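Long-range contacts in cysteine desulfurase (Fervidobacterium islandicum, PDB 6A6E), which catalyses the pyridoxal-phosphate-dependent removal of sulfur from cysteine, probably supplying persulfide sulfur for iron-sulfur cluster assembly: residues L58-N63 with A72-V77; L114-I119 with Q255-L260; N320-K325 with E408-L413; F331-G336 with I390-S395. All coordinates share one frame; numbering follows the deposited sequence. Where two conformers were deposited one is given.

Contact 1: L58-N63 with A72-V77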
loop_
_atom_site.group_PDB
_atom_site.type_symbol
_atom_site.label_atom_id
_atom_site.label_comp_id
_atom_site.label_asym_id
_atom_site.label_seq_id
_atom_site.Cartn_x
_atom_site.Cartn_y
_atom_site.Cartn_z
ATOM N N LEU A 58 -3.647 18.476 -0.915
ATOM C CA LEU A 58 -3.759 19.641 -1.808
ATOM C C LEU A 58 -2.767 20.744 -1.398
ATOM O O LEU A 58 -2.341 21.483 -2.244
ATOM C CB LEU A 58 -5.198 20.185 -1.874
ATOM C CG LEU A 58 -6.223 19.275 -2.549
ATOM C CD1 LEU A 58 -7.639 19.827 -2.436
ATOM C CD2 LEU A 58 -5.824 19.021 -4.021
ATOM N N TYR A 59 -2.391 20.834 -0.130
ATOM C CA TYR A 59 -1.598 21.978 0.347
ATOM C C TYR A 59 -0.285 21.639 1.074
ATOM O O TYR A 59 0.589 22.541 1.220
ATOM C CB TYR A 59 -2.467 22.902 1.242
ATOM C CG TYR A 59 -3.654 23.587 0.519
ATOM C CD1 TYR A 59 -3.450 24.683 -0.341
ATOM C CD2 TYR A 59 -4.935 23.130 0.665
ATOM C CE1 TYR A 59 -4.527 25.315 -1.019
ATOM C CE2 TYR A 59 -6.028 23.778 0.033
ATOM C CZ TYR A 59 -5.801 24.870 -0.813
ATOM O OH TYR A 59 -6.843 25.482 -1.468
ATOM N N HIS A 60 -0.111 20.399 1.527
ATOM C CA HIS A 60 1.049 20.086 2.381
ATOM C C HIS A 60 1.861 18.891 1.900
ATOM O O HIS A 60 2.504 18.255 2.665
ATOM C CB HIS A 60 0.632 19.896 3.806
ATOM C CG HIS A 60 -0.055 21.110 4.359
ATOM N ND1 HIS A 60 0.630 22.266 4.667
ATOM C CD2 HIS A 60 -1.374 21.393 4.525
ATOM C CE1 HIS A 60 -0.237 23.185 5.056
ATOM N NE2 HIS A 60 -1.460 22.689 4.969
ATOM N N TYR A 61 1.823 18.633 0.613
ATOM C CA TYR A 61 2.238 17.317 0.091
ATOM C C TYR A 61 3.505 17.394 -0.732
ATOM O O TYR A 61 3.645 18.278 -1.548
ATOM C CB TYR A 61 1.119 16.727 -0.777
ATOM C CG TYR A 61 1.587 15.463 -1.432
ATOM C CD1 TYR A 61 1.530 14.265 -0.742
ATOM C CD2 TYR A 61 2.230 15.478 -2.661
ATOM C CE1 TYR A 61 2.017 13.109 -1.304
ATOM C CE2 TYR A 61 2.728 14.331 -3.214
ATOM C CZ TYR A 61 2.594 13.148 -2.523
ATOM O OH TYR A 61 3.082 11.965 -3.021
ATOM N N SER A 62 4.410 16.455 -0.499
ATOM C CA SER A 62 5.546 16.168 -1.328
ATOM C C SER A 62 6.129 14.875 -0.815
ATOM O O SER A 62 5.687 14.377 0.169
ATOM C CB SER A 62 6.667 17.203 -1.174
ATOM O OG SER A 62 6.421 18.335 -1.936
ATOM N N ASN A 63 7.156 14.350 -1.469
ATOM C CA ASN A 63 7.768 13.121 -0.984
ATOM C C ASN A 63 8.608 13.475 0.231
ATOM O O ASN A 63 9.041 14.623 0.402
ATOM C CB ASN A 63 8.582 12.408 -2.057
ATOM C CG ASN A 63 8.586 10.877 -1.834
ATOM O OD1 ASN A 63 8.433 10.400 -0.663
ATOM N ND2 ASN A 63 8.735 10.105 -2.920
ATOM N N ALA A 72 8.286 19.479 1.321
ATOM C CA ALA A 72 8.865 18.230 1.762
ATOM C C ALA A 72 9.050 18.204 3.258
ATOM O O ALA A 72 8.855 17.135 3.847
ATOM C CB ALA A 72 10.177 17.918 1.072
ATOM N N SER A 73 9.439 19.330 3.892
ATOM C CA SER A 73 9.502 19.389 5.389
ATOM C C SER A 73 8.159 19.193 6.058
ATOM O O SER A 73 8.097 18.429 6.984
ATOM C CB SER A 73 10.142 20.682 6.003
ATOM O OG SER A 73 11.133 21.064 5.089
ATOM N N GLU A 74 7.139 19.872 5.587
ATOM C CA GLU A 74 5.807 19.755 6.111
ATOM C C GLU A 74 5.342 18.296 6.033
ATOM O O GLU A 74 4.762 17.763 6.998
ATOM C CB GLU A 74 4.843 20.689 5.352
ATOM C CG GLU A 74 5.078 22.168 5.667
ATOM C CD GLU A 74 4.198 23.152 4.876
ATOM O OE1 GLU A 74 3.356 22.758 4.033
ATOM O OE2 GLU A 74 4.327 24.373 5.121
ATOM N N ALA A 75 5.568 17.662 4.878
ATOM C CA ALA A 75 5.039 16.320 4.640
ATOM C C ALA A 75 5.814 15.380 5.548
ATOM O O ALA A 75 5.259 14.493 6.144
ATOM C CB ALA A 75 5.171 15.970 3.169
ATOM N N THR A 76 7.115 15.588 5.685
ATOM C CA THR A 76 7.927 14.721 6.498
ATOM C C THR A 76 7.547 14.787 7.982
ATOM O O THR A 76 7.385 13.751 8.692
ATOM C CB THR A 76 9.442 15.037 6.323
ATOM O OG1 THR A 76 9.807 14.906 4.952
ATOM C CG2 THR A 76 10.284 14.075 7.102
ATOM N N VAL A 77 7.401 16.000 8.461
ATOM C CA VAL A 77 6.939 16.226 9.855
ATOM C C VAL A 77 5.560 15.588 10.099
ATOM O O VAL A 77 5.361 14.879 11.076
ATOM C CB VAL A 77 6.942 17.752 10.155
ATOM C CG1 VAL A 77 6.216 18.108 11.418
ATOM C CG2 VAL A 77 8.376 18.290 10.221
#
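His60 and Glu74 make a His-carboxylate hydrogen bond between the turn that leaves helix 47-59 and the first turns of helix 70-90, at the dimer interface. His60 ND1 gives its N-H to Glu74 OE1 over 2.8 Å and the bond is nearly straight, at 165°. Glu74 CG stands anti to its carbonyl carbon (chi1 -71°), and the extended chain then reaches the imidazole edge. The oxygen lies close to the imidazole plane, yet the ring reaches it from well above the carboxylate plane. That same OE1 also takes a salt bridge from Arg27 of the second subunit, which probably keeps the carboxylate charged. Tyr59 CB rests on one face of the imidazole.

Beyond this pair the helix meets the turn through small groups. The methyl CB of Ala75 sits 3.4 Å from Ser62 O and 3.5 Å from His60 O. Ser62 CB packs 3.7 Å from Ala72 N, while its OG turns back to bond Tyr61 O. Ala72 CB closes on Asn63 O at 3.5 Å, an oxygen that accepts from Arg371 of the second subunit. Phe56 of helix 47-59 lies against both Tyr61 and Ala75, and helix 290-306 lines the turn at Tyr61 and Asn63.

Contact 2: L114-I119 with Q255-L260; sequences LAKSGI and QLEPFL
Lys116 reaches from the last turn of helix 103-116 across Glu257 to the backbone of the 255-260 loop. Its CB starts beside the Glu257 chain, 4.0 Å from Glu257 CG. The lysine then bends at chi3 (-73°), which turns CE back onto the same carbon, Glu257 CG, at 3.9 Å, and CE meets Pro258 O as well. At the tip, NZ donates to two successive carbonyls: Pro258 O at 3.0 Å, approached in the carbonyl plane, and Phe259 O at 3.0 Å, approached with a tilt out of its own carbonyl plane. Tyr261 OH is a further partner of the amine. The same hydroxyl bonds Glu257 OE2, and thus links two opposite charges whose atoms NZ and OE2 stay 4.9 Å apart. Glu257 OE1 is taken by Arg142 of the second subunit.

One residue on, Ser117 OG accepts the Glu257 N-H over 2.8 Å at 155° and is bonded in addition to Ser113 O, so the hydroxyl ties the loop backbone to the preceding helical turn. Beside the hydroxyl, Leu256 CD2 rests against two neighbouring methyls of the other segment, 3.8 Å from Leu114 CD2 and, more loosely, 4.3 Å from Ile119 CD1.

Gly118, with positive phi (78°), turns the chain out of the helix, and bonds run from Gly118 N to Ala115 O and from Ile119 N to Leu114 O. This is a Schellman motif, the classic C-terminal cap of a helix, here with the loop fastened across it.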
loop_
_atom_site.group_PDB
_atom_site.type_symbol
_atom_site.label_atom_id
_atom_site.label_comp_id
_atom_site.label_asym_id
_atom_site.label_seq_id
_atom_site.Cartn_x
_atom_site.Cartn_y
_atom_site.Cartn_z
ATOM N N LEU A 114 11.192 -13.718 9.237
ATOM C CA LEU A 114 11.656 -14.734 10.228
ATOM C C LEU A 114 12.506 -15.845 9.565
ATOM O O LEU A 114 13.520 -16.263 10.136
ATOM C CB LEU A 114 10.534 -15.266 11.067
ATOM C CG LEU A 114 9.904 -14.195 11.974
ATOM C CD1 LEU A 114 8.533 -14.646 12.382
ATOM C CD2 LEU A 114 10.680 -13.745 13.190
ATOM N N ALA A 115 12.134 -16.289 8.380
ATOM C CA ALA A 115 12.876 -17.344 7.696
ATOM C C ALA A 115 14.243 -16.857 7.171
ATOM O O ALA A 115 15.261 -17.541 7.279
ATOM C CB ALA A 115 12.062 -17.898 6.545
ATOM N N LYS A 116 14.284 -15.640 6.649
ATOM C CA LYS A 116 15.527 -15.109 6.123
ATOM C C LYS A 116 16.491 -14.733 7.193
ATOM O O LYS A 116 17.659 -14.631 6.928
ATOM C CB LYS A 116 15.287 -13.852 5.235
ATOM C CG LYS A 116 14.610 -14.111 3.875
ATOM C CD LYS A 116 14.758 -12.880 2.917
ATOM C CE LYS A 116 13.880 -11.646 3.295
ATOM N NZ LYS A 116 13.736 -10.470 2.290
ATOM N N SER A 117 15.989 -14.404 8.367
ATOM C CA SER A 117 16.826 -14.043 9.456
ATOM C C SER A 117 17.408 -15.292 10.171
ATOM O O SER A 117 18.104 -15.140 11.157
ATOM C CB SER A 117 16.043 -13.248 10.492
ATOM O OG SER A 117 15.370 -12.106 9.942
ATOM N N GLY A 118 16.978 -16.476 9.776
ATOM C CA GLY A 118 17.380 -17.680 10.436
ATOM C C GLY A 118 16.710 -18.022 11.750
ATOM O O GLY A 118 17.195 -18.901 12.437
ATOM N N ILE A 119 15.581 -17.391 12.075
ATOM C CA ILE A 119 14.886 -17.631 13.301
ATOM C C ILE A 119 13.879 -18.768 13.093
ATOM O O ILE A 119 13.741 -19.664 13.949
ATOM C CB ILE A 119 14.164 -16.372 13.725
ATOM C CG1 ILE A 119 15.179 -15.309 14.085
ATOM C CG2 ILE A 119 13.160 -16.668 14.852
ATOM C CD1 ILE A 119 14.610 -13.948 14.387
ATOM N N GLN A 255 17.155 -7.360 14.894
ATOM C CA GLN A 255 17.810 -8.558 14.399
ATOM C C GLN A 255 17.156 -9.132 13.106
ATOM O O GLN A 255 17.599 -10.175 12.560
ATOM C CB GLN A 255 17.823 -9.615 15.533
ATOM C CG GLN A 255 18.556 -9.153 16.811
ATOM C CD GLN A 255 19.991 -8.724 16.527
ATOM O OE1 GLN A 255 20.375 -7.592 16.767
ATOM N NE2 GLN A 255 20.764 -9.626 15.966
ATOM N N LEU A 256 16.131 -8.448 12.583
ATOM C CA LEU A 256 15.343 -9.057 11.511
ATOM C C LEU A 256 15.871 -8.579 10.200
ATOM O O LEU A 256 16.089 -7.363 10.071
ATOM C CB LEU A 256 13.887 -8.613 11.579
ATOM C CG LEU A 256 12.784 -9.321 12.292
ATOM C CD1 LEU A 256 11.461 -8.664 11.824
ATOM C CD2 LEU A 256 12.790 -10.822 12.026
ATOM N N GLU A 257 16.090 -9.488 9.245
ATOM C CA GLU A 257 16.304 -9.122 7.842
ATOM C C GLU A 257 15.056 -8.335 7.257
ATOM O O GLU A 257 13.914 -8.740 7.470
ATOM C CB GLU A 257 16.567 -10.370 6.982
ATOM C CG GLU A 257 16.743 -10.135 5.453
ATOM C CD GLU A 257 18.065 -9.491 5.047
ATOM O OE1 GLU A 257 18.964 -9.357 5.882
ATOM O OE2 GLU A 257 18.200 -9.054 3.893
ATOM N N PRO A 258 15.294 -7.235 6.532
ATOM C CA PRO A 258 14.123 -6.498 5.953
ATOM C C PRO A 258 13.360 -7.426 5.057
ATOM O O PRO A 258 13.961 -8.309 4.405
ATOM C CB PRO A 258 14.767 -5.386 5.162
ATOM C CG PRO A 258 16.082 -5.098 5.914
ATOM C CD PRO A 258 16.541 -6.456 6.415
ATOM N N PHE A 259 12.049 -7.234 4.985
ATOM C CA PHE A 259 11.230 -7.966 4.021
ATOM C C PHE A 259 11.466 -7.444 2.551
ATOM O O PHE A 259 11.885 -8.173 1.673
ATOM C CB PHE A 259 9.725 -7.840 4.446
ATOM C CG PHE A 259 8.795 -8.548 3.579
ATOM C CD1 PHE A 259 9.184 -9.694 2.924
ATOM C CD2 PHE A 259 7.536 -8.016 3.321
ATOM C CE1 PHE A 259 8.324 -10.372 2.089
ATOM C CE2 PHE A 259 6.651 -8.712 2.506
ATOM C CZ PHE A 259 7.046 -9.873 1.911
ATOM N N LEU A 260 11.143 -6.189 2.325
ATOM C CA LEU A 260 11.316 -5.494 1.094
ATOM C C LEU A 260 12.558 -4.594 1.113
ATOM O O LEU A 260 12.935 -4.031 2.175
ATOM C CB LEU A 260 10.111 -4.598 0.824
ATOM C CG LEU A 260 8.712 -5.222 0.891
ATOM C CD1 LEU A 260 7.596 -4.225 0.539
ATOM C CD2 LEU A 260 8.686 -6.435 0.022
#

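Contact 3: N320-K325 with E408-L413; sequences NYLLEK and EDIDVL
Tyr321 meets helix 407-423 with the edge of its ring: Ile410 CD1 and Asp411 OD1 both lie there, in the ring plane. One face carries Lys325 CG, 3.9 Å above it and displaced toward the rim, from one turn further along the same helix. The Asp411 carboxylate is turned 59° against the ring, and the two side chains cross at about a right angle.

Helices 308-327 and 407-423 run side by side in nearly the same direction, their local axes 10.1 Å apart at a crossing angle of -22°. They pack on the mixed sheet of the smaller, C-terminal domain of a fold-type I PLP enzyme; Leu322 touches Val346 of strand 345-350, and Leu413 touches Val368 of strand 368-373.

On the outer side of the pair the link is polar. Tyr321 CG stands anti to the backbone N (chi1 -169°), leading the ring out toward the other helix, and OH gives a short hydrogen bond of 2.5 Å to the syn lone pair of Asp411 OD1. Arg6 joins both partners, with a salt bridge to Asp411 OD2 and a hydrogen bond to Tyr321 OH, which probably favours the charged carboxylate.

Toward the sheet the contact turns apolar. Ile410 slides past the tyrosine, its CG2 3.7 Å from Tyr321 CD2, and sends CD1 to within 3.9 Å of Leu322 CB. Deeper still, one methyl of each leucine meets the other, Leu322 CD1 against Leu413 CD2 at 3.8 Å.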
loop_
_atom_site.group_PDB
_atom_site.type_symbol
_atom_site.label_atom_id
_atom_site.label_comp_id
_atom_site.label_asym_id
_atom_site.label_seq_id
_atom_site.Cartn_x
_atom_site.Cartn_y
_atom_site.Cartn_z
ATOM N N ASN A 320 -23.561 -6.994 22.938
ATOM C CA ASN A 320 -24.412 -7.739 23.860
ATOM C C ASN A 320 -25.846 -7.736 23.388
ATOM O O ASN A 320 -26.447 -8.765 23.337
ATOM C CB ASN A 320 -24.327 -7.188 25.259
ATOM C CG ASN A 320 -22.936 -7.333 25.835
ATOM O OD1 ASN A 320 -22.156 -8.161 25.400
ATOM N ND2 ASN A 320 -22.617 -6.526 26.801
ATOM N N TYR A 321 -26.380 -6.585 23.030
ATOM C CA TYR A 321 -27.721 -6.493 22.436
ATOM C C TYR A 321 -27.904 -7.310 21.119
ATOM O O TYR A 321 -28.901 -7.987 20.919
ATOM C CB TYR A 321 -28.047 -5.050 22.198
ATOM C CG TYR A 321 -29.498 -4.793 21.829
ATOM C CD1 TYR A 321 -30.538 -4.773 22.815
ATOM C CD2 TYR A 321 -29.835 -4.484 20.528
ATOM C CE1 TYR A 321 -31.845 -4.511 22.441
ATOM C CE2 TYR A 321 -31.132 -4.244 20.135
ATOM C CZ TYR A 321 -32.139 -4.235 21.091
ATOM O OH TYR A 321 -33.398 -3.924 20.621
ATOM N N LEU A 322 -26.938 -7.246 20.216
ATOM C CA LEU A 322 -27.024 -8.035 18.974
ATOM C C LEU A 322 -27.064 -9.511 19.337
ATOM O O LEU A 322 -27.935 -10.254 18.856
ATOM C CB LEU A 322 -25.821 -7.754 18.045
ATOM C CG LEU A 322 -25.652 -8.666 16.831
ATOM C CD1 LEU A 322 -26.870 -8.529 15.896
ATOM C CD2 LEU A 322 -24.351 -8.296 16.098
ATOM N N LEU A 323 -26.131 -9.966 20.166
ATOM C CA LEU A 323 -26.103 -11.377 20.480
ATOM C C LEU A 323 -27.391 -11.837 21.237
ATOM O O LEU A 323 -27.933 -12.881 20.923
ATOM C CB LEU A 323 -24.865 -11.687 21.266
ATOM C CG LEU A 323 -24.582 -13.170 21.500
ATOM C CD1 LEU A 323 -24.053 -13.833 20.243
ATOM C CD2 LEU A 323 -23.542 -13.278 22.587
ATOM N N GLU A 324 -27.901 -11.021 22.174
ATOM C CA GLU A 324 -29.178 -11.296 22.882
ATOM C C GLU A 324 -30.358 -11.460 21.930
ATOM O O GLU A 324 -31.101 -12.416 22.027
ATOM C CB GLU A 324 -29.473 -10.158 23.855
ATOM C CG GLU A 324 -30.756 -10.279 24.654
ATOM C CD GLU A 324 -31.119 -8.961 25.321
ATOM O OE1 GLU A 324 -31.940 -8.209 24.748
ATOM O OE2 GLU A 324 -30.543 -8.652 26.381
ATOM N N LYS A 325 -30.547 -10.495 21.031
ATOM C CA LYS A 325 -31.638 -10.546 20.114
ATOM C C LYS A 325 -31.527 -11.725 19.160
ATOM O O LYS A 325 -32.571 -12.286 18.760
ATOM C CB LYS A 325 -31.764 -9.240 19.332
ATOM C CG LYS A 325 -32.161 -8.046 20.178
ATOM C CD LYS A 325 -33.416 -8.344 20.994
ATOM C CE LYS A 325 -34.074 -7.068 21.431
ATOM N NZ LYS A 325 -34.724 -7.231 22.761
ATOM N N GLU A 408 -31.398 0.568 17.304
ATOM C CA GLU A 408 -32.385 0.552 16.234
ATOM C C GLU A 408 -31.926 -0.171 14.949
ATOM O O GLU A 408 -32.714 -0.918 14.323
ATOM C CB GLU A 408 -32.866 1.957 15.926
ATOM C CG GLU A 408 -33.915 1.903 14.831
ATOM C CD GLU A 408 -34.451 3.257 14.438
ATOM O OE1 GLU A 408 -35.340 3.760 15.167
ATOM O OE2 GLU A 408 -34.026 3.784 13.381
ATOM N N ASP A 409 -30.654 0.042 14.548
ATOM C CA ASP A 409 -30.059 -0.708 13.425
ATOM C C ASP A 409 -30.231 -2.191 13.633
ATOM O O ASP A 409 -30.630 -2.937 12.735
ATOM C CB ASP A 409 -28.554 -0.423 13.283
ATOM C CG ASP A 409 -28.243 0.967 12.805
ATOM O OD1 ASP A 409 -29.076 1.587 12.099
ATOM O OD2 ASP A 409 -27.071 1.437 13.044
ATOM N N ILE A 410 -29.894 -2.635 14.810
ATOM C CA ILE A 410 -30.024 -4.028 15.140
ATOM C C ILE A 410 -31.516 -4.508 15.048
ATOM O O ILE A 410 -31.800 -5.608 14.481
ATOM C CB ILE A 410 -29.396 -4.277 16.498
ATOM C CG1 ILE A 410 -27.879 -4.083 16.380
ATOM C CG2 ILE A 410 -29.678 -5.676 17.006
ATOM C CD1 ILE A 410 -27.120 -4.116 17.681
ATOM N N ASP A 411 -32.444 -3.674 15.536
ATOM C CA ASP A 411 -33.897 -3.990 15.450
ATOM C C ASP A 411 -34.364 -4.098 13.997
ATOM O O ASP A 411 -35.195 -4.951 13.668
ATOM C CB ASP A 411 -34.748 -2.906 16.157
ATOM C CG ASP A 411 -34.571 -2.911 17.671
ATOM O OD1 ASP A 411 -34.085 -3.879 18.209
ATOM O OD2 ASP A 411 -34.942 -1.944 18.349
ATOM N N VAL A 412 -33.828 -3.261 13.113
ATOM C CA VAL A 412 -34.086 -3.461 11.689
ATOM C C VAL A 412 -33.569 -4.807 11.172
ATOM O O VAL A 412 -34.266 -5.476 10.375
ATOM C CB VAL A 412 -33.590 -2.284 10.824
ATOM C CG1 VAL A 412 -33.882 -2.503 9.337
ATOM C CG2 VAL A 412 -34.225 -0.987 11.304
ATOM N N LEU A 413 -32.352 -5.218 11.598
ATOM C CA LEU A 413 -31.808 -6.500 11.182
ATOM C C LEU A 413 -32.791 -7.604 11.596
ATOM O O LEU A 413 -33.112 -8.493 10.805
ATOM C CB LEU A 413 -30.423 -6.752 11.799
ATOM C CG LEU A 413 -29.913 -8.193 11.706
ATOM C CD1 LEU A 413 -29.684 -8.566 10.253
ATOM C CD2 LEU A 413 -28.656 -8.427 12.502
#

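Contact 4: F331-G336 with I390-S395; sequences FVEVYG and IDFPNS
Phe392 turns the edge of its ring toward the face of Tyr335 in an offset edge-to-face pair, with centroids 5.8 Å apart and planes at 80°. The closest carbon is Phe392 CE1, which lies 3.7 Å from Tyr335 CZ and 3.4 Å from Tyr335 OH; that hydroxyl sits at the phenyl edge, in its plane. Beside the rings, Glu333 OE1 touches Ile390 CG1 at 3.6 Å. Ile390 holds this carbon in the crowded position between backbone N and carbonyl carbon (chi1 57°), from where it faces the carboxylate.

Glu333 and Tyr335, two residues apart, reach out from the same face of the chain at strand 332-334, the outermost strand on one side of the mixed C-terminal sheet, toward the loop that leads into strand 396-400. They are bonded to each other: Tyr335 OH donates to the anti lone pair of Glu333 OE1 over 2.7 Å.

Outside this shell, Ser388 and Lys389 hold the carboxylate from the loop side: Ser388 OG bonds Glu333 OE1 and Lys389 N bonds Glu333 OE2. From the adjacent strand 345-350, Asn349 uses ND2 toward Tyr335 OH and Ser395 O, while Leu384 of helix 378-387 touches the side chains of both Tyr335 and Phe392.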
loop_
_atom_site.group_PDB
_atom_site.type_symbol
_atom_site.label_atom_id
_atom_site.label_comp_id
_atom_site.label_asym_id
_atom_site.label_seq_id
_atom_site.Cartn_x
_atom_site.Cartn_y
_atom_site.Cartn_z
ATOM N N PHE A 331 -35.527 -19.774 14.731
ATOM C CA PHE A 331 -35.192 -20.194 13.360
ATOM C C PHE A 331 -33.752 -19.813 12.865
ATOM O O PHE A 331 -33.463 -19.939 11.686
ATOM C CB PHE A 331 -36.178 -19.582 12.401
ATOM C CG PHE A 331 -36.177 -18.093 12.419
ATOM C CD1 PHE A 331 -36.930 -17.400 13.348
ATOM C CD2 PHE A 331 -35.401 -17.392 11.534
ATOM C CE1 PHE A 331 -36.930 -16.024 13.357
ATOM C CE2 PHE A 331 -35.386 -16.030 11.543
ATOM C CZ PHE A 331 -36.159 -15.337 12.440
ATOM N N VAL A 332 -32.839 -19.449 13.777
ATOM C CA VAL A 332 -31.384 -19.201 13.408
ATOM C C VAL A 332 -30.440 -20.101 14.170
ATOM O O VAL A 332 -30.728 -20.445 15.275
ATOM C CB VAL A 332 -30.996 -17.754 13.739
ATOM C CG1 VAL A 332 -29.530 -17.499 13.413
ATOM C CG2 VAL A 332 -31.939 -16.792 13.027
ATOM N N GLU A 333 -29.348 -20.528 13.546
ATOM C CA GLU A 333 -28.214 -21.198 14.214
ATOM C C GLU A 333 -27.027 -20.150 14.321
ATOM O O GLU A 333 -26.632 -19.582 13.308
ATOM C CB GLU A 333 -27.781 -22.398 13.405
ATOM C CG GLU A 333 -26.658 -23.201 14.019
ATOM C CD GLU A 333 -26.385 -24.493 13.263
ATOM O OE1 GLU A 333 -25.704 -24.481 12.186
ATOM O OE2 GLU A 333 -26.819 -25.577 13.790
ATOM N N VAL A 334 -26.528 -19.896 15.543
ATOM C CA VAL A 334 -25.483 -18.903 15.852
ATOM C C VAL A 334 -24.132 -19.597 16.112
ATOM O O VAL A 334 -24.089 -20.598 16.766
ATOM C CB VAL A 334 -25.896 -18.018 17.030
ATOM C CG1 VAL A 334 -24.738 -17.136 17.497
ATOM C CG2 VAL A 334 -27.038 -17.137 16.591
ATOM N N TYR A 335 -23.035 -19.080 15.566
ATOM C CA TYR A 335 -21.710 -19.679 15.810
ATOM C C TYR A 335 -20.899 -18.849 16.772
ATOM O O TYR A 335 -21.136 -17.656 16.947
ATOM C CB TYR A 335 -20.963 -19.985 14.483
ATOM C CG TYR A 335 -21.910 -20.651 13.490
ATOM C CD1 TYR A 335 -22.218 -21.989 13.582
ATOM C CD2 TYR A 335 -22.583 -19.895 12.554
ATOM C CE1 TYR A 335 -23.150 -22.593 12.743
ATOM C CE2 TYR A 335 -23.492 -20.472 11.680
ATOM C CZ TYR A 335 -23.819 -21.809 11.811
ATOM O OH TYR A 335 -24.733 -22.337 10.937
ATOM N N GLY A 336 -19.937 -19.483 17.413
ATOM C CA GLY A 336 -19.061 -18.793 18.348
ATOM C C GLY A 336 -19.499 -18.981 19.806
ATOM O O GLY A 336 -20.474 -19.643 20.068
ATOM N N ILE A 390 -28.384 -28.175 11.380
ATOM C CA ILE A 390 -29.232 -27.916 10.216
ATOM C C ILE A 390 -28.497 -28.459 9.029
ATOM O O ILE A 390 -27.465 -29.092 9.178
ATOM C CB ILE A 390 -29.539 -26.400 10.012
ATOM C CG1 ILE A 390 -28.226 -25.579 9.892
ATOM C CG2 ILE A 390 -30.409 -25.902 11.143
ATOM C CD1 ILE A 390 -28.389 -24.159 9.377
ATOM N N ASP A 391 -29.034 -28.218 7.850
ATOM C CA ASP A 391 -28.353 -28.592 6.653
ATOM C C ASP A 391 -27.343 -27.450 6.391
ATOM O O ASP A 391 -27.700 -26.417 5.827
ATOM C CB ASP A 391 -29.394 -28.720 5.537
ATOM C CG ASP A 391 -28.846 -29.338 4.291
ATOM O OD1 ASP A 391 -27.771 -29.970 4.350
ATOM O OD2 ASP A 391 -29.506 -29.205 3.235
ATOM N N PHE A 392 -26.101 -27.640 6.824
ATOM C CA PHE A 392 -25.110 -26.569 6.876
ATOM C C PHE A 392 -24.599 -26.243 5.473
ATOM O O PHE A 392 -24.002 -27.081 4.811
ATOM C CB PHE A 392 -23.942 -26.937 7.817
ATOM C CG PHE A 392 -22.921 -25.814 8.023
ATOM C CD1 PHE A 392 -23.217 -24.733 8.821
ATOM C CD2 PHE A 392 -21.653 -25.875 7.431
ATOM C CE1 PHE A 392 -22.289 -23.709 9.010
ATOM C CE2 PHE A 392 -20.712 -24.870 7.621
ATOM C CZ PHE A 392 -21.039 -23.780 8.407
ATOM N N PRO A 393 -24.777 -24.990 5.052
ATOM C CA PRO A 393 -24.454 -24.578 3.704
ATOM C C PRO A 393 -22.999 -24.294 3.459
ATOM O O PRO A 393 -22.679 -23.787 2.419
ATOM C CB PRO A 393 -25.287 -23.309 3.538
ATOM C CG PRO A 393 -25.424 -22.774 4.907
ATOM C CD PRO A 393 -25.507 -23.950 5.799
ATOM N N ASN A 394 -22.116 -24.586 4.402
ATOM C CA ASN A 394 -20.653 -24.367 4.228
ATOM C C ASN A 394 -20.232 -22.915 4.091
ATOM O O ASN A 394 -19.197 -22.602 3.502
ATOM C CB ASN A 394 -20.117 -25.210 3.080
ATOM C CG ASN A 394 -20.191 -26.696 3.392
ATOM O OD1 ASN A 394 -19.980 -27.135 4.542
ATOM N ND2 ASN A 394 -20.526 -27.473 2.381
ATOM N N SER A 395 -21.046 -22.070 4.713
ATOM C CA SER A 395 -20.925 -20.647 4.709
ATOM C C SER A 395 -21.891 -20.129 5.728
ATOM O O SER A 395 -22.710 -20.908 6.266
ATOM C CB SER A 395 -21.259 -20.038 3.336
ATOM O OG SER A 395 -22.438 -20.600 2.815
#

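The four contacts fall into two groups. Contacts 1 and 2, with centres 32 Å apart, both reach the second subunit; contacts 3 and 4 lie within the C-terminal domain, centres 18 Å apart, and share the run from helix 308-327 into strand 332-334. Contact 4 is about 51 Å from contact 1, centre to centre, across the chain's middle. The Phe259 side chain of contact 2 lies about 12 Å from PLP, and its helix 103-116 starts at Thr103 and Thr104 of the pocket. In contact 1, Asn63 packs on His235, a pocket residue, of the second subunit. Cys376, seen as S-mercaptocysteine, lies in sequence between the segments of contact 4.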